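Local coordinates for protein acetylserotonin O-methyltransferase (Homo sapiens, PDB 4A6D) that transfers a methyl group from S-adenosyl-L-methionine to N-acetylserotonin, yielding melatonin and S-adenosyl-L-homocysteine, at residues 44-49 / 58-63; 73-76 / 81-84; 175-180 / 245-250. All coordinates share one frame; numbering follows the deposited sequence.

Contact 1 of 3, residues 44-49 / 58-63; sequences LDVAAV and HGTELL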
ATOM      1  N   LEU A  44       3.192  22.154 -17.102  1.00110.73           N
ATOM      2  CA  LEU A  44       1.792  22.546 -16.870  1.00110.18           C
ATOM      3  C   LEU A  44       1.453  22.881 -15.413  1.00110.12           C
ATOM      4  O   LEU A  44       1.948  22.207 -14.505  1.00106.13           O
ATOM      5  CB  LEU A  44       0.837  21.413 -17.312  1.00108.69           C
ATOM      6  CG  LEU A  44       0.851  20.912 -18.743  1.00114.88           C
ATOM      7  CD1 LEU A  44      -0.043  19.703 -18.868  1.00112.20           C
ATOM      8  CD2 LEU A  44       0.398  21.990 -19.712  1.00122.40           C
ATOM      9  N   ASP A  45       0.525  23.845 -15.203  1.00107.59           N
ATOM     10  CA  ASP A  45       0.032  24.189 -13.860  1.00105.62           C
ATOM     11  C   ASP A  45      -1.124  23.247 -13.459  1.00109.09           C
ATOM     12  O   ASP A  45      -1.573  22.458 -14.299  1.00109.91           O
ATOM     13  CB  ASP A  45      -0.373  25.681 -13.745  1.00109.64           C
ATOM     14  CG  ASP A  45      -1.430  26.192 -14.715  1.00121.66           C
ATOM     15  OD1 ASP A  45      -2.366  25.426 -15.046  1.00121.89           O
ATOM     16  OD2 ASP A  45      -1.365  27.382 -15.085  1.00129.95           O
ATOM     17  N   VAL A  46      -1.596  23.327 -12.189  1.00103.71           N
ATOM     18  CA  VAL A  46      -2.691  22.516 -11.608  1.00101.63           C
ATOM     19  C   VAL A  46      -3.961  22.554 -12.482  1.00108.26           C
ATOM     20  O   VAL A  46      -4.473  21.501 -12.856  1.00107.30           O
ATOM     21  CB  VAL A  46      -2.990  22.882 -10.110  1.00103.25           C
ATOM     22  CG1 VAL A  46      -4.193  22.108  -9.560  1.00101.07           C
ATOM     23  CG2 VAL A  46      -1.768  22.656  -9.226  1.00100.70           C
ATOM     24  N   ALA A  47      -4.436  23.767 -12.821  1.00108.42           N
ATOM     25  CA  ALA A  47      -5.630  23.993 -13.637  1.00110.78           C
ATOM     26  C   ALA A  47      -5.534  23.378 -15.030  1.00115.78           C
ATOM     27  O   ALA A  47      -6.556  22.948 -15.552  1.00117.31           O
ATOM     28  CB  ALA A  47      -5.933  25.473 -13.730  1.00114.45           C
ATOM     29  N   ALA A  48      -4.321  23.320 -15.620  1.00111.47           N
ATOM     30  CA  ALA A  48      -4.101  22.722 -16.946  1.00112.37           C
ATOM     31  C   ALA A  48      -4.075  21.190 -16.864  1.00113.49           C
ATOM     32  O   ALA A  48      -4.503  20.518 -17.815  1.00114.32           O
ATOM     33  CB  ALA A  48      -2.812  23.246 -17.565  1.00114.41           C
ATOM     34  N   VAL A  49      -3.567  20.638 -15.731  1.00105.85           N
ATOM     35  CA  VAL A  49      -3.521  19.189 -15.492  1.00102.35           C
ATOM     36  C   VAL A  49      -4.952  18.727 -15.192  1.00106.19           C
ATOM     37  O   VAL A  49      -5.460  17.876 -15.910  1.00104.45           O
ATOM     38  CB  VAL A  49      -2.509  18.765 -14.388  1.00102.36           C
ATOM     39  CG1 VAL A  49      -2.581  17.266 -14.117  1.00 99.14           C
ATOM     40  CG2 VAL A  49      -1.086  19.157 -14.762  1.00103.00           C
ATOM     41  N   HIS A  58      -8.633  20.575  -6.261  1.00 87.39           N
ATOM     42  CA  HIS A  58      -8.084  20.129  -4.983  1.00 84.04           C
ATOM     43  C   HIS A  58      -7.399  18.768  -5.096  1.00 87.04           C
ATOM     44  O   HIS A  58      -6.238  18.637  -4.704  1.00 85.88           O
ATOM     45  CB  HIS A  58      -9.144  20.154  -3.866  1.00 84.29           C
ATOM     46  CG  HIS A  58      -8.573  19.895  -2.500  1.00 85.16           C
ATOM     47  ND1 HIS A  58      -7.585  20.711  -1.956  1.00 86.39           N
ATOM     48  CD2 HIS A  58      -8.846  18.900  -1.623  1.00 84.92           C
ATOM     49  CE1 HIS A  58      -7.293  20.184  -0.776  1.00 83.53           C
ATOM     50  NE2 HIS A  58      -8.032  19.098  -0.531  1.00 83.12           N
ATOM     51  N   GLY A  59      -8.094  17.809  -5.710  1.00 83.84           N
ATOM     52  CA  GLY A  59      -7.611  16.449  -5.932  1.00 81.09           C
ATOM     53  C   GLY A  59      -6.353  16.369  -6.766  1.00 83.69           C
ATOM     54  O   GLY A  59      -5.409  15.665  -6.391  1.00 80.60           O
ATOM     55  N   THR A  60      -6.325  17.110  -7.895  1.00 82.76           N
ATOM     56  CA  THR A  60      -5.181  17.160  -8.812  1.00 83.02           C
ATOM     57  C   THR A  60      -3.946  17.714  -8.108  1.00 86.44           C
ATOM     58  O   THR A  60      -2.892  17.092  -8.203  1.00 85.28           O
ATOM     59  CB  THR A  60      -5.532  17.946 -10.085  1.00 90.57           C
ATOM     60  OG1 THR A  60      -6.663  17.343 -10.709  1.00 90.57           O
ATOM     61  CG2 THR A  60      -4.396  18.004 -11.069  1.00 86.67           C
ATOM     62  N   GLU A  61      -4.088  18.858  -7.380  1.00 82.93           N
ATOM     63  CA  GLU A  61      -2.983  19.492  -6.667  1.00 81.79           C
ATOM     64  C   GLU A  61      -2.401  18.568  -5.621  1.00 82.11           C
ATOM     65  O   GLU A  61      -1.182  18.430  -5.548  1.00 81.06           O
ATOM     66  CB  GLU A  61      -3.391  20.831  -6.051  1.00 84.53           C
ATOM     67  CG  GLU A  61      -2.186  21.653  -5.619  1.00 96.23           C
ATOM     68  CD  GLU A  61      -2.394  22.710  -4.551  1.00114.99           C
ATOM     69  OE1 GLU A  61      -3.108  22.443  -3.554  1.00 92.68           O
ATOM     70  OE2 GLU A  61      -1.754  23.779  -4.671  1.00111.34           O
ATOM     71  N   LEU A  62      -3.260  17.895  -4.852  1.00 77.59           N
ATOM     72  CA  LEU A  62      -2.811  16.936  -3.850  1.00 74.93           C
ATOM     73  C   LEU A  62      -2.000  15.859  -4.525  1.00 78.06           C
ATOM     74  O   LEU A  62      -0.863  15.625  -4.136  1.00 77.15           O
ATOM     75  CB  LEU A  62      -4.000  16.325  -3.084  1.00 74.01           C
ATOM     76  CG  LEU A  62      -4.642  17.217  -2.009  1.00 78.13           C
ATOM     77  CD1 LEU A  62      -5.877  16.548  -1.415  1.00 77.53           C
ATOM     78  CD2 LEU A  62      -3.663  17.521  -0.901  1.00 77.79           C
ATOM     79  N   LEU A  63      -2.535  15.303  -5.618  1.00 75.55           N
ATOM     80  CA  LEU A  63      -1.902  14.252  -6.404  1.00 73.88           C
ATOM     81  C   LEU A  63      -0.544  14.681  -6.974  1.00 75.47           C
ATOM     82  O   LEU A  63       0.430  13.945  -6.812  1.00 73.66           O
ATOM     83  CB  LEU A  63      -2.866  13.787  -7.513  1.00 75.41           C
ATOM     84  CG  LEU A  63      -2.610  12.421  -8.145  1.00 79.86           C
ATOM     85  CD1 LEU A  63      -3.291  11.317  -7.350  1.00 79.13           C
ATOM     86  CD2 LEU A  63      -3.118  12.393  -9.567  1.00 82.83           C
TER
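Val46 lays both of its methyl branches against the aliphatic part of Glu61. Its CG1 stands 3.8 Å from Glu61 CB, and its CG2 reaches Glu61 CG at 3.8 Å, with the two side chains slanting across each other. One turn further along helix 46-53, Val49 CG1 meets the methyl of Thr60, CG1 to CG2 at 3.6 Å. Both valines hold CG1 anti to the backbone N (chi1 176° in each), which carries that branch toward helix 57-69. Thr60 splits its roles: CG2 faces the valines, while OG1 hydrogen-bonds to Ser56 O, in the residue just ahead of helix 57-69, and leaves an apolar surface for the contact. Glu61 divides likewise. Its CB and CG pack on Val46, and its extended chain delivers OE2 to a salt bridge with Arg290 of the second subunit. The start of helix 46-53 is set by Asp45 at the N-cap, whose OD1 accepts from Ala48 N at 2.9 Å. This is the meeting of two successive helices, 46-53 and 57-69, in the dimerisation domain, whose family belongs to the helix-turn-helix clan. Around it, Leu44 packs on Leu36 and Leu37 of helix 33-39, Val46 also touches Tyr84 of strand 81-86, and helix 57-69 presents His58, Leu62 and Leu63 to the second subunit.

Contact 2 of 3, residues 73-76 / 81-84; sequences LKVE and KAFY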
ATOM      1  N   LEU A  73       7.651  13.513 -10.018  1.00 79.82           N
ATOM      2  CA  LEU A  73       7.580  14.779 -10.759  1.00 82.62           C
ATOM      3  C   LEU A  73       8.503  15.877 -10.191  1.00 90.90           C
ATOM      4  O   LEU A  73       8.902  15.834  -9.021  1.00 89.74           O
ATOM      5  CB  LEU A  73       6.137  15.318 -10.851  1.00 82.25           C
ATOM      6  CG  LEU A  73       5.080  14.486 -11.571  1.00 85.11           C
ATOM      7  CD1 LEU A  73       3.745  15.183 -11.499  1.00 85.41           C
ATOM      8  CD2 LEU A  73       5.454  14.221 -13.034  1.00 87.68           C
ATOM      9  N   LYS A  74       8.837  16.863 -11.039  1.00 91.68           N
ATOM     10  CA  LYS A  74       9.636  18.029 -10.670  1.00 93.87           C
ATOM     11  C   LYS A  74       8.719  19.254 -10.732  1.00100.50           C
ATOM     12  O   LYS A  74       7.845  19.324 -11.599  1.00101.25           O
ATOM     13  CB  LYS A  74      10.821  18.237 -11.638  1.00 99.58           C
ATOM     14  CG  LYS A  74      11.992  17.259 -11.494  1.00113.36           C
ATOM     15  CD  LYS A  74      13.329  17.842 -12.003  1.00126.20           C
ATOM     16  CE  LYS A  74      13.439  17.935 -13.513  1.00146.38           C
ATOM     17  NZ  LYS A  74      14.793  18.364 -13.967  1.00159.79           N
ATOM     18  N   VAL A  75       8.914  20.217  -9.826  1.00 98.23           N
ATOM     19  CA  VAL A  75       8.120  21.440  -9.837  1.00 99.96           C
ATOM     20  C   VAL A  75       9.055  22.625 -10.029  1.00110.04           C
ATOM     21  O   VAL A  75      10.253  22.513  -9.759  1.00110.70           O
ATOM     22  CB  VAL A  75       7.158  21.565  -8.614  1.00100.74           C
ATOM     23  CG1 VAL A  75       7.908  21.857  -7.318  1.00 99.62           C
ATOM     24  CG2 VAL A  75       6.070  22.605  -8.856  1.00101.80           C
ATOM     25  N   GLU A  76       8.522  23.724 -10.569  1.00110.72           N
ATOM     26  CA  GLU A  76       9.230  24.983 -10.781  1.00114.55           C
ATOM     27  C   GLU A  76       8.241  26.114 -10.575  1.00120.78           C
ATOM     28  O   GLU A  76       7.028  25.908 -10.675  1.00120.76           O
ATOM     29  CB  GLU A  76       9.960  25.041 -12.151  1.00119.33           C
ATOM     30  CG  GLU A  76       9.186  25.638 -13.322  1.00134.27           C
ATOM     31  CD  GLU A  76       9.789  25.368 -14.690  1.00159.65           C
ATOM     32  OE1 GLU A  76      10.645  26.166 -15.137  1.00156.99           O
ATOM     33  OE2 GLU A  76       9.398  24.357 -15.320  1.00147.05           O
ATOM     34  N   LYS A  81       2.446  30.913  -9.786  1.00118.63           N
ATOM     35  CA  LYS A  81       2.029  29.550 -10.117  1.00116.12           C
ATOM     36  C   LYS A  81       3.158  28.515 -10.195  1.00116.87           C
ATOM     37  O   LYS A  81       4.229  28.777 -10.760  1.00118.28           O
ATOM     38  CB  LYS A  81       1.275  29.544 -11.465  1.00122.37           C
ATOM     39  CG  LYS A  81      -0.237  29.414 -11.350  1.00139.12           C
ATOM     40  CD  LYS A  81      -0.923  29.763 -12.673  1.00150.80           C
ATOM     41  CE  LYS A  81      -2.367  30.186 -12.494  1.00157.78           C
ATOM     42  NZ  LYS A  81      -2.504  31.501 -11.796  1.00159.53           N
ATOM     43  N   ALA A  82       2.857  27.299  -9.693  1.00108.78           N
ATOM     44  CA  ALA A  82       3.703  26.100  -9.766  1.00105.20           C
ATOM     45  C   ALA A  82       3.456  25.467 -11.116  1.00106.04           C
ATOM     46  O   ALA A  82       2.312  25.430 -11.574  1.00104.19           O
ATOM     47  CB  ALA A  82       3.320  25.106  -8.676  1.00101.95           C
ATOM     48  N   PHE A  83       4.538  24.988 -11.750  1.00103.64           N
ATOM     49  CA  PHE A  83       4.539  24.296 -13.037  1.00104.80           C
ATOM     50  C   PHE A  83       5.244  22.959 -12.897  1.00103.64           C
ATOM     51  O   PHE A  83       6.389  22.891 -12.443  1.00103.48           O
ATOM     52  CB  PHE A  83       5.153  25.163 -14.144  1.00111.58           C
ATOM     53  CG  PHE A  83       4.256  26.310 -14.540  1.00117.06           C
ATOM     54  CD1 PHE A  83       3.265  26.140 -15.496  1.00122.24           C
ATOM     55  CD2 PHE A  83       4.385  27.555 -13.935  1.00121.85           C
ATOM     56  CE1 PHE A  83       2.421  27.196 -15.846  1.00126.24           C
ATOM     57  CE2 PHE A  83       3.539  28.610 -14.285  1.00127.97           C
ATOM     58  CZ  PHE A  83       2.573  28.425 -15.252  1.00127.60           C
ATOM     59  N   TYR A  84       4.533  21.890 -13.253  1.00 95.75           N
ATOM     60  CA  TYR A  84       4.991  20.514 -13.119  1.00 90.96           C
ATOM     61  C   TYR A  84       5.531  19.972 -14.402  1.00 96.93           C
ATOM     62  O   TYR A  84       5.038  20.312 -15.474  1.00 99.74           O
ATOM     63  CB  TYR A  84       3.848  19.633 -12.604  1.00 87.71           C
ATOM     64  CG  TYR A  84       3.261  20.143 -11.307  1.00 86.03           C
ATOM     65  CD1 TYR A  84       2.231  21.085 -11.304  1.00 87.56           C
ATOM     66  CD2 TYR A  84       3.782  19.743 -10.080  1.00 85.19           C
ATOM     67  CE1 TYR A  84       1.741  21.622 -10.111  1.00 86.24           C
ATOM     68  CE2 TYR A  84       3.290  20.263  -8.881  1.00 85.83           C
ATOM     69  CZ  TYR A  84       2.273  21.204  -8.904  1.00 86.00           C
ATOM     70  OH  TYR A  84       1.751  21.651  -7.726  1.00 81.31           O
TER
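Lys74 O receives a CA-H...O contact from Tyr84 CA at 3.4 Å, the point where the backbone of strand 73-78 begins to engage its partner; just before it, Leu73 packs its side chain on helices 33-39 and 57-69. The lysine chain leads away from strand 81-86, toward a bound sulfate that its NZ meets only at long, weak range. Val75 forms a non-hydrogen-bonded pair with Tyr84, their side chains lying side by side and pointing the same way. Val75 CG2 sits over one face of the phenol ring, a CH-pi contact 4.0 Å from the Tyr84 ring centroid and 27° off the ring normal. The same methyl reaches Ala82 CB at 3.7 Å. It is placed there by a chi1 of 72°, which sets CG2 anti to the backbone N. The phenol hydroxyl continues to Asp65 OD1 on helix 57-69, so the ring is held at its far end as well as over a face. These strands form an antiparallel beta hairpin in the dimerisation domain, comparable to the wing of a winged-helix fold. Arg291 of the second subunit packs on Val75, Ala82 and Tyr84, bringing this side of the hairpin to the dimer interface. Glu76 makes the hydrogen-bonded pair with Phe83. Glu76 N donates to Phe83 O at 3.0 Å. Phe83 N returns a straighter bond to Glu76 O, 2.9 Å. On their side of the hairpin Glu76 CG approaches Phe83 CB at 4.1 Å; the carboxylate, nearly perpendicular to the phenyl plane, forms a salt bridge through OE2 with Arg85 NH1.

Contact 3 of 3, residues 175-180 / 245-250; sequences FDLSVF and ADLYIL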
ATOM      1  N   PHE A 175      22.334 -17.451 -20.659  1.00 74.74           N
ATOM      2  CA  PHE A 175      22.863 -18.639 -21.333  1.00 73.98           C
ATOM      3  C   PHE A 175      22.811 -18.381 -22.840  1.00 78.61           C
ATOM      4  O   PHE A 175      21.939 -17.649 -23.312  1.00 79.04           O
ATOM      5  CB  PHE A 175      22.024 -19.897 -20.995  1.00 72.79           C
ATOM      6  CG  PHE A 175      21.912 -20.223 -19.521  1.00 72.48           C
ATOM      7  CD1 PHE A 175      22.919 -20.937 -18.868  1.00 75.14           C
ATOM      8  CD2 PHE A 175      20.800 -19.813 -18.784  1.00 70.36           C
ATOM      9  CE1 PHE A 175      22.832 -21.206 -17.492  1.00 75.18           C
ATOM     10  CE2 PHE A 175      20.705 -20.090 -17.412  1.00 72.21           C
ATOM     11  CZ  PHE A 175      21.709 -20.799 -16.776  1.00 72.02           C
ATOM     12  N   ASP A 176      23.732 -18.985 -23.587  1.00 76.19           N
ATOM     13  CA  ASP A 176      23.809 -18.877 -25.038  1.00 76.75           C
ATOM     14  C   ASP A 176      22.810 -19.855 -25.656  1.00 78.69           C
ATOM     15  O   ASP A 176      23.043 -21.070 -25.733  1.00 77.48           O
ATOM     16  CB  ASP A 176      25.250 -19.112 -25.530  1.00 80.50           C
ATOM     17  CG  ASP A 176      25.416 -19.276 -27.026  1.00 94.11           C
ATOM     18  OD1 ASP A 176      24.552 -18.767 -27.786  1.00 92.00           O
ATOM     19  OD2 ASP A 176      26.426 -19.886 -27.444  1.00110.55           O
ATOM     20  N   LEU A 177      21.689 -19.289 -26.089  1.00 74.33           N
ATOM     21  CA  LEU A 177      20.554 -20.007 -26.647  1.00 71.40           C
ATOM     22  C   LEU A 177      20.635 -20.194 -28.158  1.00 78.11           C
ATOM     23  O   LEU A 177      19.741 -20.818 -28.738  1.00 78.36           O
ATOM     24  CB  LEU A 177      19.237 -19.307 -26.257  1.00 69.47           C
ATOM     25  CG  LEU A 177      18.967 -18.891 -24.800  1.00 69.29           C
ATOM     26  CD1 LEU A 177      17.565 -18.374 -24.673  1.00 66.99           C
ATOM     27  CD2 LEU A 177      19.121 -20.052 -23.837  1.00 65.82           C
ATOM     28  N   SER A 178      21.712 -19.705 -28.797  1.00 76.56           N
ATOM     29  CA  SER A 178      21.923 -19.846 -30.245  1.00 78.31           C
ATOM     30  C   SER A 178      22.031 -21.328 -30.628  1.00 80.71           C
ATOM     31  O   SER A 178      21.812 -21.699 -31.780  1.00 80.99           O
ATOM     32  CB  SER A 178      23.184 -19.096 -30.672  1.00 86.21           C
ATOM     33  OG  SER A 178      24.359 -19.801 -30.303  1.00 95.25           O
ATOM     34  N   VAL A 179      22.332 -22.160 -29.623  1.00 76.51           N
ATOM     35  CA  VAL A 179      22.482 -23.618 -29.609  1.00 75.98           C
ATOM     36  C   VAL A 179      21.132 -24.354 -29.878  1.00 78.88           C
ATOM     37  O   VAL A 179      21.126 -25.539 -30.221  1.00 78.18           O
ATOM     38  CB  VAL A 179      23.120 -23.918 -28.215  1.00 80.49           C
ATOM     39  CG1 VAL A 179      22.281 -24.801 -27.304  1.00 77.57           C
ATOM     40  CG2 VAL A 179      24.538 -24.423 -28.333  1.00 82.62           C
ATOM     41  N   PHE A 180      19.993 -23.636 -29.693  1.00 73.70           N
ATOM     42  CA  PHE A 180      18.625 -24.126 -29.848  1.00 70.27           C
ATOM     43  C   PHE A 180      17.976 -23.383 -31.008  1.00 75.38           C
ATOM     44  O   PHE A 180      17.338 -22.357 -30.793  1.00 77.39           O
ATOM     45  CB  PHE A 180      17.837 -23.865 -28.552  1.00 69.09           C
ATOM     46  CG  PHE A 180      18.488 -24.359 -27.286  1.00 68.71           C
ATOM     47  CD1 PHE A 180      18.566 -25.722 -27.009  1.00 69.30           C
ATOM     48  CD2 PHE A 180      18.960 -23.460 -26.332  1.00 70.34           C
ATOM     49  CE1 PHE A 180      19.129 -26.178 -25.813  1.00 69.99           C
ATOM     50  CE2 PHE A 180      19.541 -23.913 -25.138  1.00 72.79           C
ATOM     51  CZ  PHE A 180      19.629 -25.270 -24.889  1.00 70.93           C
ATOM     52  N   ALA A 245      10.240 -28.382 -30.645  1.00 64.70           N
ATOM     53  CA  ALA A 245      11.201 -27.341 -30.273  1.00 63.17           C
ATOM     54  C   ALA A 245      12.434 -27.966 -29.643  1.00 65.01           C
ATOM     55  O   ALA A 245      12.367 -29.081 -29.104  1.00 62.25           O
ATOM     56  CB  ALA A 245      10.566 -26.356 -29.291  1.00 63.07           C
ATOM     57  N   ASP A 246      13.565 -27.245 -29.730  1.00 61.39           N
ATOM     58  CA  ASP A 246      14.847 -27.657 -29.173  1.00 60.96           C
ATOM     59  C   ASP A 246      14.895 -27.107 -27.770  1.00 66.87           C
ATOM     60  O   ASP A 246      15.514 -27.714 -26.898  1.00 67.54           O
ATOM     61  CB  ASP A 246      16.014 -27.091 -30.018  1.00 63.19           C
ATOM     62  CG  ASP A 246      15.973 -27.525 -31.471  1.00 67.96           C
ATOM     63  OD1 ASP A 246      15.939 -28.738 -31.722  1.00 65.60           O
ATOM     64  OD2 ASP A 246      15.972 -26.647 -32.355  1.00 75.35           O
ATOM     65  N   LEU A 247      14.220 -25.954 -27.560  1.00 62.49           N
ATOM     66  CA  LEU A 247      14.116 -25.255 -26.271  1.00 59.85           C
ATOM     67  C   LEU A 247      12.681 -24.878 -25.944  1.00 60.31           C
ATOM     68  O   LEU A 247      11.992 -24.241 -26.755  1.00 58.63           O
ATOM     69  CB  LEU A 247      15.021 -24.010 -26.258  1.00 60.41           C
ATOM     70  CG  LEU A 247      15.040 -23.149 -24.998  1.00 63.55           C
ATOM     71  CD1 LEU A 247      15.807 -23.811 -23.880  1.00 62.88           C
ATOM     72  CD2 LEU A 247      15.609 -21.783 -25.290  1.00 64.68           C
ATOM     73  N   TYR A 248      12.240 -25.254 -24.738  1.00 57.00           N
ATOM     74  CA  TYR A 248      10.942 -24.833 -24.196  1.00 56.60           C
ATOM     75  C   TYR A 248      11.204 -23.770 -23.122  1.00 62.22           C
ATOM     76  O   TYR A 248      12.037 -23.994 -22.242  1.00 61.82           O
ATOM     77  CB  TYR A 248      10.139 -26.033 -23.662  1.00 56.85           C
ATOM     78  CG  TYR A 248       9.689 -26.949 -24.789  1.00 57.64           C
ATOM     79  CD1 TYR A 248       8.503 -26.706 -25.481  1.00 58.46           C
ATOM     80  CD2 TYR A 248      10.500 -27.993 -25.232  1.00 57.72           C
ATOM     81  CE1 TYR A 248       8.126 -27.487 -26.565  1.00 58.23           C
ATOM     82  CE2 TYR A 248      10.124 -28.794 -26.318  1.00 57.82           C
ATOM     83  CZ  TYR A 248       8.939 -28.529 -26.980  1.00 62.55           C
ATOM     84  OH  TYR A 248       8.522 -29.334 -28.003  1.00 68.35           O
ATOM     85  N   ILE A 249      10.570 -22.588 -23.242  1.00 60.51           N
ATOM     86  CA  ILE A 249      10.737 -21.472 -22.294  1.00 59.64           C
ATOM     87  C   ILE A 249       9.526 -21.388 -21.378  1.00 63.94           C
ATOM     88  O   ILE A 249       8.403 -21.343 -21.870  1.00 65.86           O
ATOM     89  CB  ILE A 249      10.998 -20.113 -23.011  1.00 62.97           C
ATOM     90  CG1 ILE A 249      12.142 -20.227 -24.066  1.00 63.57           C
ATOM     91  CG2 ILE A 249      11.218 -18.962 -21.997  1.00 62.12           C
ATOM     92  CD1 ILE A 249      12.398 -18.947 -24.964  1.00 67.64           C
ATOM     93  N   LEU A 250       9.740 -21.380 -20.060  1.00 58.76           N
ATOM     94  CA  LEU A 250       8.636 -21.229 -19.098  1.00 57.95           C
ATOM     95  C   LEU A 250       8.890 -19.970 -18.256  1.00 60.90           C
ATOM     96  O   LEU A 250       9.631 -20.028 -17.262  1.00 60.01           O
ATOM     97  CB  LEU A 250       8.449 -22.465 -18.188  1.00 57.33           C
ATOM     98  CG  LEU A 250       7.816 -23.735 -18.753  1.00 62.12           C
ATOM     99  CD1 LEU A 250       7.894 -24.845 -17.730  1.00 62.24           C
ATOM    100  CD2 LEU A 250       6.355 -23.534 -19.085  1.00 65.19           C
TER
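Phe180 packs on Leu247 where the loop between helix 164-173 and strand 182-186 meets strand 247-251, a central strand of the Rossmann-like class I methyltransferase sheet. Strand 182-186, which Phe180 precedes, runs parallel to strand 247-251, so the contact lies at the entry to two adjacent strands. The tight part is apolar. Leu247 CB stands 3.6 Å from Phe180 CG, and its CD1 sits over one face of the ring, a CH-pi contact at 4.0 Å from the Phe180 centroid and only 15° off the ring normal. On the opposite face lies CG1 of Val179, the preceding residue, so the ring is sandwiched between two methyls. Leu247 also offers CD2 to Leu177 CD1 at 4.0 Å, the two side chains crossing at about a right angle. A chi1 of 180° turns the Leu247 branches toward both partners. Outside the segments, Leu342 of strand 339-344 touches Leu247 and Arg344 touches Phe180.

The more polar side centres on Asp246 and the outer turn of the loop. Asp246 CB only brushes Phe180 CB at 4.0 Å, and its carboxylate is directed elsewhere: OD1 forms a salt bridge with Lys274 NZ, and OD2 accepts from Leu182 N, tying the strand start to its neighbour. Asp176 and Ser178 lie on the exposed side of the loop and do not touch the strand segment. Their mutual bonds stay within the loop, where Phe180 N also donates to Leu177 O at 3.0 Å. Asp176 OD1 closes an Asx turn by accepting from Ser178 N at 3.2 Å, from above the carboxylate plane; the same oxygen takes a shorter bond from Ser178 OG, 2.7 Å, on its syn side.

In the fold
Contacts 1 and 2 belong to one unit, the dimerisation domain, with centres about 10 Å apart, and they meet directly through a probable hydrogen bond from Tyr84 N to Leu44 O. Both also touch the second subunit. Contact 1 joins helices through side chains and is partly buried, whereas contact 2 is a surface hairpin pairing strands through backbone bonds as well as side chains. Contact 3 is buried in the methyltransferase domain, on the opposite side of the chain's centre, its centre about 50 Å from that of contact 1. Its packing between loop and central strand is chiefly apolar, and no other chain reaches its segments.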